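Local atomic coordinates of insect group II chitinase (Ostrinia furnacalis, PDB entry 5Y2A), a protein that probably hydrolyses internal beta-1,4 linkages of chitin, through the second catalytic domain of an insect group II enzyme of glycoside hydrolase family 18. Residues 27-32 and 67-72; 61-66 and 76-81; 340-345 and 361-366. All blocks are in the same frame, centred on the assembly; numbering follows the deposited sequence.

Interaction 1: 27-32 and 67-72; sequences INPELC and TALKSH
With CG anti to its carbonyl carbon (chi1 -66°), H72 swings its imidazole toward P29, while L69 uses the same kind of first torsion (chi1 -64°) to bring CD1 against I27, with CD2 only near P29. P29 CG sits over one face of the H72 ring, 3.7 Å from the ring centroid and 24° off the ring normal, a CH-pi contact shifted toward the rim on the ND1 side. ND1 is the closest ring atom to P29 CG, at 3.5 Å, and P29 CB also meets H72 CB, at 3.8 Å. Deeper in, L69 CD1 nests in the fork of I27, 3.7 Å from I27 CG2 and 3.8 Å from I27 CD1. L69 CD2 only grazes P29 CG, at 4.4 Å.

Each segment holds a short 3-10 stretch, 29-31 and 68-72, shortly before a strand of the TIM barrel, 34-42 and 75-81 respectively. N28 OD1 takes the backbone N-H of E30 at 3.2 Å in an Asx turn, and I35 of strand 34-42 touches both I27 and L69. K70, pointing away from this contact, forms a salt bridge with D118.

No hydrogen bond crosses between the two turns. Between them the contact is largely apolar, so dispersion probably dominates, from the I27–L69 pair to the proline CG over the imidazole face, a weak CH-pi contact.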
loop_
_atom_site.group_PDB
_atom_site.type_symbol
_atom_site.label_atom_id
_atom_site.label_comp_id
_atom_site.label_asym_id
_atom_site.label_seq_id
_atom_site.Cartn_x
_atom_site.Cartn_y
_atom_site.Cartn_z
ATOM N N ILE A 27 10.023 17.826 16.419
ATOM C CA ILE A 27 10.155 18.989 15.548
ATOM C C ILE A 27 11.157 19.960 16.154
ATOM O O ILE A 27 11.092 20.283 17.347
ATOM C CB ILE A 27 8.797 19.669 15.326
ATOM C CG1 ILE A 27 7.807 18.718 14.655
ATOM C CG2 ILE A 27 8.969 20.919 14.464
ATOM C CD1 ILE A 27 6.374 19.224 14.688
ATOM N N ASN A 28 12.108 20.413 15.340
ATOM C CA ASN A 28 12.983 21.512 15.718
ATOM C C ASN A 28 12.438 22.768 15.051
ATOM O O ASN A 28 12.673 22.978 13.848
ATOM C CB ASN A 28 14.427 21.241 15.280
ATOM C CG ASN A 28 15.398 22.333 15.719
ATOM O OD1 ASN A 28 14.996 23.408 16.159
ATOM N ND2 ASN A 28 16.685 22.050 15.601
ATOM N N PRO A 29 11.706 23.630 15.769
ATOM C CA PRO A 29 11.057 24.773 15.105
ATOM C C PRO A 29 12.034 25.783 14.541
ATOM O O PRO A 29 11.658 26.549 13.643
ATOM C CB PRO A 29 10.188 25.384 16.216
ATOM C CG PRO A 29 10.869 24.987 17.478
ATOM C CD PRO A 29 11.459 23.616 17.220
ATOM N N GLU A 30 13.277 25.806 15.025
ATOM C CA GLU A 30 14.279 26.700 14.461
ATOM C C GLU A 30 14.582 26.378 13.005
ATOM O O GLU A 30 15.112 27.234 12.291
ATOM C CB GLU A 30 15.578 26.598 15.265
ATOM C CG GLU A 30 15.556 27.287 16.612
ATOM C CD GLU A 30 16.878 27.139 17.347
ATOM O OE1 GLU A 30 17.657 26.227 16.993
ATOM O OE2 GLU A 30 17.138 27.932 18.276
ATOM N N LEU A 31 14.257 25.170 12.548
ATOM C CA LEU A 31 14.588 24.726 11.202
ATOM C C LEU A 31 13.440 24.901 10.213
ATOM O O LEU A 31 13.546 24.436 9.073
ATOM C CB LEU A 31 15.028 23.262 11.244
ATOM C CG LEU A 31 16.343 22.987 11.979
ATOM C CD1 LEU A 31 16.658 21.489 12.018
ATOM C CD2 LEU A 31 17.486 23.763 11.330
ATOM N N CYS A 32 12.352 25.553 10.617
ATOM C CA CYS A 32 11.200 25.767 9.750
ATOM C C CYS A 32 10.722 27.200 9.899
ATOM O O CYS A 32 10.761 27.756 10.997
ATOM C CB CYS A 32 10.042 24.819 10.099
ATOM S SG CYS A 32 10.487 23.070 10.128
ATOM N N THR A 67 0.570 23.119 16.712
ATOM C CA THR A 67 0.294 24.554 16.593
ATOM C C THR A 67 0.868 25.351 17.756
ATOM O O THR A 67 1.074 26.561 17.614
ATOM C CB THR A 67 -1.206 24.860 16.476
ATOM O OG1 THR A 67 -1.894 24.433 17.658
ATOM C CG2 THR A 67 -1.810 24.213 15.242
ATOM N N ALA A 68 1.120 24.708 18.899
ATOM C CA ALA A 68 1.769 25.393 20.011
ATOM C C ALA A 68 3.157 25.900 19.645
ATOM O O ALA A 68 3.671 26.805 20.309
ATOM C CB ALA A 68 1.857 24.466 21.226
ATOM N N LEU A 69 3.778 25.343 18.602
ATOM C CA LEU A 69 5.102 25.794 18.193
ATOM C C LEU A 69 5.094 27.203 17.624
ATOM O O LEU A 69 6.170 27.767 17.401
ATOM C CB LEU A 69 5.686 24.825 17.161
ATOM C CG LEU A 69 5.926 23.430 17.724
ATOM C CD1 LEU A 69 6.335 22.455 16.615
ATOM C CD2 LEU A 69 6.992 23.505 18.808
ATOM N N LYS A 70 3.922 27.787 17.375
ATOM C CA LYS A 70 3.909 29.159 16.886
ATOM C C LYS A 70 4.515 30.127 17.896
ATOM O O LYS A 70 4.918 31.232 17.514
ATOM C CB LYS A 70 2.486 29.575 16.493
ATOM C CG LYS A 70 1.538 29.847 17.639
ATOM C CD LYS A 70 0.255 30.479 17.110
ATOM C CE LYS A 70 -0.664 29.437 16.493
ATOM N NZ LYS A 70 -1.852 30.066 15.845
ATOM N N SER A 71 4.615 29.733 19.172
ATOM C CA SER A 71 5.340 30.556 20.135
ATOM C C SER A 71 6.814 30.687 19.770
ATOM O O SER A 71 7.492 31.581 20.287
ATOM C CB SER A 71 5.196 29.988 21.553
ATOM O OG SER A 71 6.030 28.861 21.747
ATOM N N HIS A 72 7.331 29.793 18.925
ATOM C CA HIS A 72 8.674 29.893 18.372
ATOM C C HIS A 72 8.728 30.724 17.100
ATOM O O HIS A 72 9.786 30.800 16.466
ATOM C CB HIS A 72 9.244 28.500 18.110
ATOM C CG HIS A 72 9.480 27.717 19.361
ATOM N ND1 HIS A 72 10.739 27.503 19.879
ATOM C CD2 HIS A 72 8.615 27.117 20.212
ATOM C CE1 HIS A 72 10.640 26.795 20.989
ATOM N NE2 HIS A 72 9.362 26.546 21.213
#

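Interaction 2: 61-66 and 76-81; sequences KFYEKV and VLLGLG
Helix 62-67 packs against the start of strand 75-81, with CA atoms 7.3 Å apart at V66 and V76 and 8.6 Å apart at Y63 and L78. The pair belongs to the TIM barrel of family 18 glycosidases, in which parallel strands form the inner wall and helices cover it from outside; here the chain leaves the helix, turns, and comes back as the next strand.

Two side chains one helical turn apart, Y63 and V66, meet two alternate residues of the strand, V76 and L78, whose CB atoms project to the same side. The two valines cross at about a right angle and touch through CG1 of each, 3.7 Å apart. In both residues CG1 is anti to the backbone N (chi1 178° in V66, -177° in V76), which sets these two methyls against each other between helix and strand. V76 also turns its other methyl, CG2, to the backbone, 3.6 Å from V66 O.

Y63 reaches L78 through CE1, the two side chains crossing obliquely. Other aromatic groups hem the phenol in: Y37 and F117 meet it edge-to-face, and F111 of helix 98-115 packs on both Y63 and L78. The strand is tied in separately, since V76 N donates to D118 OD2 and L77 makes backbone bonds to I35 and Y37 of strand 34-42.

All four touching residues are buried and the contact is wholly apolar on the side-chain level. At the Y63 end of the contact, Y63 CE1 lies 3.9 Å from L78 CD1.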
loop_
_atom_site.group_PDB
_atom_site.type_symbol
_atom_site.label_atom_id
_atom_site.label_comp_id
_atom_site.label_asym_id
_atom_site.label_seq_id
_atom_site.Cartn_x
_atom_site.Cartn_y
_atom_site.Cartn_z
ATOM N N LYS A 61 -3.978 14.992 21.233
ATOM C CA LYS A 61 -3.687 16.427 21.165
ATOM C C LYS A 61 -2.540 16.761 20.212
ATOM O O LYS A 61 -1.878 17.788 20.380
ATOM C CB LYS A 61 -3.355 16.990 22.554
ATOM C CG LYS A 61 -4.388 16.720 23.639
ATOM C CD LYS A 61 -5.692 17.436 23.368
ATOM C CE LYS A 61 -6.744 17.045 24.390
ATOM N NZ LYS A 61 -7.404 15.761 24.037
ATOM N N PHE A 62 -2.313 15.951 19.178
ATOM C CA PHE A 62 -1.173 16.225 18.303
ATOM C C PHE A 62 -1.372 17.510 17.504
ATOM O O PHE A 62 -0.410 18.257 17.280
ATOM C CB PHE A 62 -0.910 15.034 17.384
ATOM C CG PHE A 62 0.027 14.010 17.972
ATOM C CD1 PHE A 62 0.135 13.854 19.347
ATOM C CD2 PHE A 62 0.786 13.187 17.148
ATOM C CE1 PHE A 62 0.989 12.906 19.892
ATOM C CE2 PHE A 62 1.640 12.237 17.682
ATOM C CZ PHE A 62 1.745 12.097 19.062
ATOM N N TYR A 63 -2.607 17.792 17.074
ATOM C CA TYR A 63 -2.908 19.072 16.434
ATOM C C TYR A 63 -2.423 20.233 17.298
ATOM O O TYR A 63 -1.647 21.082 16.851
ATOM C CB TYR A 63 -4.413 19.222 16.190
ATOM C CG TYR A 63 -5.035 18.553 14.972
ATOM C CD1 TYR A 63 -4.269 18.079 13.909
ATOM C CD2 TYR A 63 -6.424 18.436 14.882
ATOM C CE1 TYR A 63 -4.885 17.479 12.790
ATOM C CE2 TYR A 63 -7.038 17.856 13.787
ATOM C CZ TYR A 63 -6.274 17.374 12.748
ATOM O OH TYR A 63 -6.920 16.799 11.671
ATOM N N GLU A 64 -2.880 20.276 18.556
ATOM C CA GLU A 64 -2.554 21.396 19.438
ATOM C C GLU A 64 -1.077 21.423 19.786
ATOM O O GLU A 64 -0.492 22.501 19.953
ATOM C CB GLU A 64 -3.371 21.310 20.729
ATOM C CG GLU A 64 -4.854 21.491 20.552
ATOM C CD GLU A 64 -5.601 21.302 21.859
ATOM O OE1 GLU A 64 -4.937 21.257 22.919
ATOM O OE2 GLU A 64 -6.843 21.206 21.822
ATOM N N LYS A 65 -0.462 20.250 19.931
ATOM C CA LYS A 65 0.955 20.214 20.259
ATOM C C LYS A 65 1.807 20.778 19.132
ATOM O O LYS A 65 2.861 21.364 19.395
ATOM C CB LYS A 65 1.381 18.793 20.622
ATOM C CG LYS A 65 0.853 18.366 21.981
ATOM C CD LYS A 65 1.302 16.976 22.375
ATOM C CE LYS A 65 0.893 16.686 23.813
ATOM N NZ LYS A 65 0.928 15.236 24.139
ATOM N N VAL A 66 1.375 20.623 17.880
ATOM C CA VAL A 66 2.143 21.210 16.784
ATOM C C VAL A 66 1.845 22.705 16.637
ATOM O O VAL A 66 2.765 23.508 16.445
ATOM C CB VAL A 66 1.898 20.436 15.476
ATOM C CG1 VAL A 66 2.672 21.078 14.322
ATOM C CG2 VAL A 66 2.340 18.984 15.638
ATOM N N VAL A 76 1.923 27.580 11.519
ATOM C CA VAL A 76 1.506 26.176 11.482
ATOM C C VAL A 76 0.168 26.076 10.759
ATOM O O VAL A 76 -0.843 26.622 11.223
ATOM C CB VAL A 76 1.422 25.566 12.892
ATOM C CG1 VAL A 76 1.050 24.083 12.817
ATOM C CG2 VAL A 76 2.752 25.742 13.617
ATOM N N LEU A 77 0.164 25.377 9.625
ATOM C CA LEU A 77 -1.021 25.185 8.805
ATOM C C LEU A 77 -1.425 23.717 8.811
ATOM O O LEU A 77 -0.608 22.819 9.035
ATOM C CB LEU A 77 -0.787 25.635 7.355
ATOM C CG LEU A 77 -0.632 27.127 7.045
ATOM C CD1 LEU A 77 0.701 27.651 7.544
ATOM C CD2 LEU A 77 -0.774 27.360 5.553
ATOM N N LEU A 78 -2.702 23.479 8.538
ATOM C CA LEU A 78 -3.214 22.126 8.380
ATOM C C LEU A 78 -3.174 21.758 6.904
ATOM O O LEU A 78 -3.627 22.531 6.055
ATOM C CB LEU A 78 -4.646 22.025 8.914
ATOM C CG LEU A 78 -5.331 20.676 8.701
ATOM C CD1 LEU A 78 -4.602 19.599 9.489
ATOM C CD2 LEU A 78 -6.799 20.756 9.110
ATOM N N GLY A 79 -2.611 20.592 6.595
ATOM C CA GLY A 79 -2.615 20.095 5.231
ATOM C C GLY A 79 -3.827 19.216 4.989
ATOM O O GLY A 79 -4.144 18.345 5.800
ATOM N N LEU A 80 -4.513 19.462 3.876
ATOM C CA LEU A 80 -5.714 18.722 3.507
ATOM C C LEU A 80 -5.450 17.912 2.249
ATOM O O LEU A 80 -4.982 18.458 1.246
ATOM C CB LEU A 80 -6.900 19.660 3.270
ATOM C CG LEU A 80 -8.166 19.027 2.680
ATOM C CD1 LEU A 80 -8.823 18.081 3.680
ATOM C CD2 LEU A 80 -9.162 20.095 2.224
ATOM N N GLY A 81 -5.753 16.618 2.305
ATOM C CA GLY A 81 -5.672 15.792 1.119
ATOM C C GLY A 81 -4.520 14.810 1.126
ATOM O O GLY A 81 -4.454 13.927 1.988
#

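Interaction 3: 340-345 and 361-366; sequences SMAWSL and PLLTTI
Strand 339-343 closes the TIM barrel by pairing in parallel with strand 4-10, and helix 361-371 covers its outer side. S340 and A342, alternate residues of the strand, point their CB atoms at the helix; between them M341 turns the other way, to the barrel interior.

I366 lays CG2 against S340, 3.7 Å from S340 CB. With CG2 anti to the backbone N (chi1 -68°, measured to CG1), that branch methyl is the one that faces the strand. One turn earlier, L363 divides its two methyls between two partners. Its CD1 approaches A342 CB at 4.2 Å, while CD2 presses on L345 CD2 at 3.5 Å, a carbon pair closer than usual van der Waals contact. L345 lies beyond the cis peptide that joins W343 to S344, and its side chain runs at a slant to that of L363.

Around L363, V5 of strand 4-10 and F247 of strand 241-254 add further apolar surface. D348 accepts from the backbone N-H groups of L362 and L363, in the first turn of the helix, where carboxylate charge would favourably meet the helix dipole.

Across the two segments the contact has no hydrogen bond. It is aliphatic packing, while D348 holds the start of the helix; the small S340 and A342 are consistent with the helix's close approach, and L345 makes the tightest carbon pair.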
loop_
_atom_site.group_PDB
_atom_site.type_symbol
_atom_site.label_atom_id
_atom_site.label_comp_id
_atom_site.label_asym_id
_atom_site.label_seq_id
_atom_site.Cartn_x
_atom_site.Cartn_y
_atom_site.Cartn_z
ATOM N N SER A 340 12.110 26.846 -0.054
ATOM C CA SER A 340 12.195 25.406 -0.251
ATOM C C SER A 340 11.187 24.707 0.649
ATOM O O SER A 340 10.821 25.217 1.712
ATOM C CB SER A 340 13.606 24.860 0.057
ATOM O OG SER A 340 14.584 25.349 -0.853
ATOM N N MET A 341 10.759 23.519 0.225
ATOM C CA MET A 341 9.819 22.711 0.986
ATOM C C MET A 341 10.421 21.332 1.217
ATOM O O MET A 341 11.127 20.804 0.350
ATOM C CB MET A 341 8.469 22.612 0.254
ATOM C CG MET A 341 7.486 21.656 0.879
ATOM S SD MET A 341 7.629 20.024 0.129
ATOM C CE MET A 341 6.583 20.229 -1.316
ATOM N N ALA A 342 10.152 20.756 2.390
ATOM C CA ALA A 342 10.756 19.497 2.808
ATOM C C ALA A 342 9.686 18.425 2.980
ATOM O O ALA A 342 8.787 18.572 3.817
ATOM C CB ALA A 342 11.522 19.678 4.120
ATOM N N TRP A 343 9.840 17.315 2.258
ATOM C CA TRP A 343 8.937 16.162 2.296
ATOM C C TRP A 343 9.770 14.932 2.675
ATOM O O TRP A 343 10.341 14.286 1.796
ATOM C CB TRP A 343 8.243 16.010 0.902
ATOM C CG TRP A 343 7.198 14.924 0.754
ATOM C CD1 TRP A 343 7.201 13.906 -0.158
ATOM C CD2 TRP A 343 5.986 14.781 1.507
ATOM N NE1 TRP A 343 6.076 13.128 -0.007
ATOM C CE2 TRP A 343 5.316 13.644 1.010
ATOM C CE3 TRP A 343 5.409 15.498 2.558
ATOM C CZ2 TRP A 343 4.101 13.209 1.530
ATOM C CZ3 TRP A 343 4.202 15.062 3.075
ATOM C CH2 TRP A 343 3.563 13.930 2.563
ATOM N N SER A 344 9.857 14.602 3.972
ATOM C CA SER A 344 9.157 15.294 5.058
ATOM C C SER A 344 10.079 15.208 6.276
ATOM O O SER A 344 11.074 14.487 6.226
ATOM C CB SER A 344 7.795 14.651 5.348
ATOM O OG SER A 344 7.951 13.317 5.822
ATOM N N LEU A 345 9.750 15.935 7.352
ATOM C CA LEU A 345 10.635 16.034 8.517
ATOM C C LEU A 345 11.123 14.675 9.005
ATOM O O LEU A 345 12.293 14.516 9.370
ATOM C CB LEU A 345 9.911 16.740 9.664
ATOM C CG LEU A 345 9.627 18.226 9.505
ATOM C CD1 LEU A 345 8.893 18.764 10.720
ATOM C CD2 LEU A 345 10.939 18.923 9.351
ATOM N N PRO A 361 20.290 16.396 8.942
ATOM C CA PRO A 361 21.286 17.005 8.041
ATOM C C PRO A 361 20.689 17.641 6.796
ATOM O O PRO A 361 21.128 18.724 6.395
ATOM C CB PRO A 361 22.206 15.828 7.694
ATOM C CG PRO A 361 21.370 14.599 7.923
ATOM C CD PRO A 361 20.492 14.943 9.090
ATOM N N LEU A 362 19.707 17.001 6.161
ATOM C CA LEU A 362 19.127 17.574 4.950
ATOM C C LEU A 362 18.421 18.893 5.245
ATOM O O LEU A 362 18.601 19.882 4.527
ATOM C CB LEU A 362 18.166 16.576 4.299
ATOM C CG LEU A 362 18.762 15.253 3.794
ATOM C CD1 LEU A 362 17.670 14.376 3.169
ATOM C CD2 LEU A 362 19.902 15.473 2.796
ATOM N N LEU A 363 17.612 18.930 6.305
ATOM C CA LEU A 363 16.899 20.162 6.629
ATOM C C LEU A 363 17.858 21.251 7.102
ATOM O O LEU A 363 17.655 22.437 6.816
ATOM C CB LEU A 363 15.828 19.880 7.684
ATOM C CG LEU A 363 14.892 21.034 8.045
ATOM C CD1 LEU A 363 14.108 21.490 6.823
ATOM C CD2 LEU A 363 13.951 20.612 9.166
ATOM N N THR A 364 18.897 20.874 7.843
ATOM C CA THR A 364 19.892 21.852 8.277
ATOM C C THR A 364 20.610 22.473 7.083
ATOM O O THR A 364 20.859 23.686 7.057
ATOM C CB THR A 364 20.888 21.184 9.224
ATOM O OG1 THR A 364 20.186 20.717 10.381
ATOM C CG2 THR A 364 21.975 22.158 9.652
ATOM N N THR A 365 20.945 21.653 6.083
ATOM C CA THR A 365 21.585 22.161 4.872
ATOM C C THR A 365 20.715 23.199 4.167
ATOM O O THR A 365 21.217 24.239 3.718
ATOM C CB THR A 365 21.908 20.993 3.937
ATOM O OG1 THR A 365 22.888 20.145 4.555
ATOM C CG2 THR A 365 22.433 21.497 2.609
ATOM N N ILE A 366 19.406 22.942 4.064
ATOM C CA ILE A 366 18.504 23.899 3.421
ATOM C C ILE A 366 18.424 25.199 4.224
ATOM O O ILE A 366 18.419 26.299 3.652
ATOM C CB ILE A 366 17.116 23.254 3.214
ATOM C CG1 ILE A 366 17.218 22.131 2.168
ATOM C CG2 ILE A 366 16.088 24.299 2.798
ATOM C CD1 ILE A 366 15.961 21.278 2.016
#

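Overall arrangement
From the N terminus, 27-32 follows strand 4-10, and interaction 1 closes a long loop by bringing it against 67-72. Interaction 2 opens inside that loop, at 61-66, and ends beyond it at 76-81, so the two cross. They also touch: T67 CG2 packs on V76 CG1. Interaction 3 comes later in series, joining the last barrel strand to the final helix across a short excursion. It meets interaction 1 where L31 CB packs on L363 CD2, whereas interactions 2 and 3 lie about 19 Å apart between centres. Segment 27-32 thus bridges the early strand-and-helix part of the barrel and its closing end.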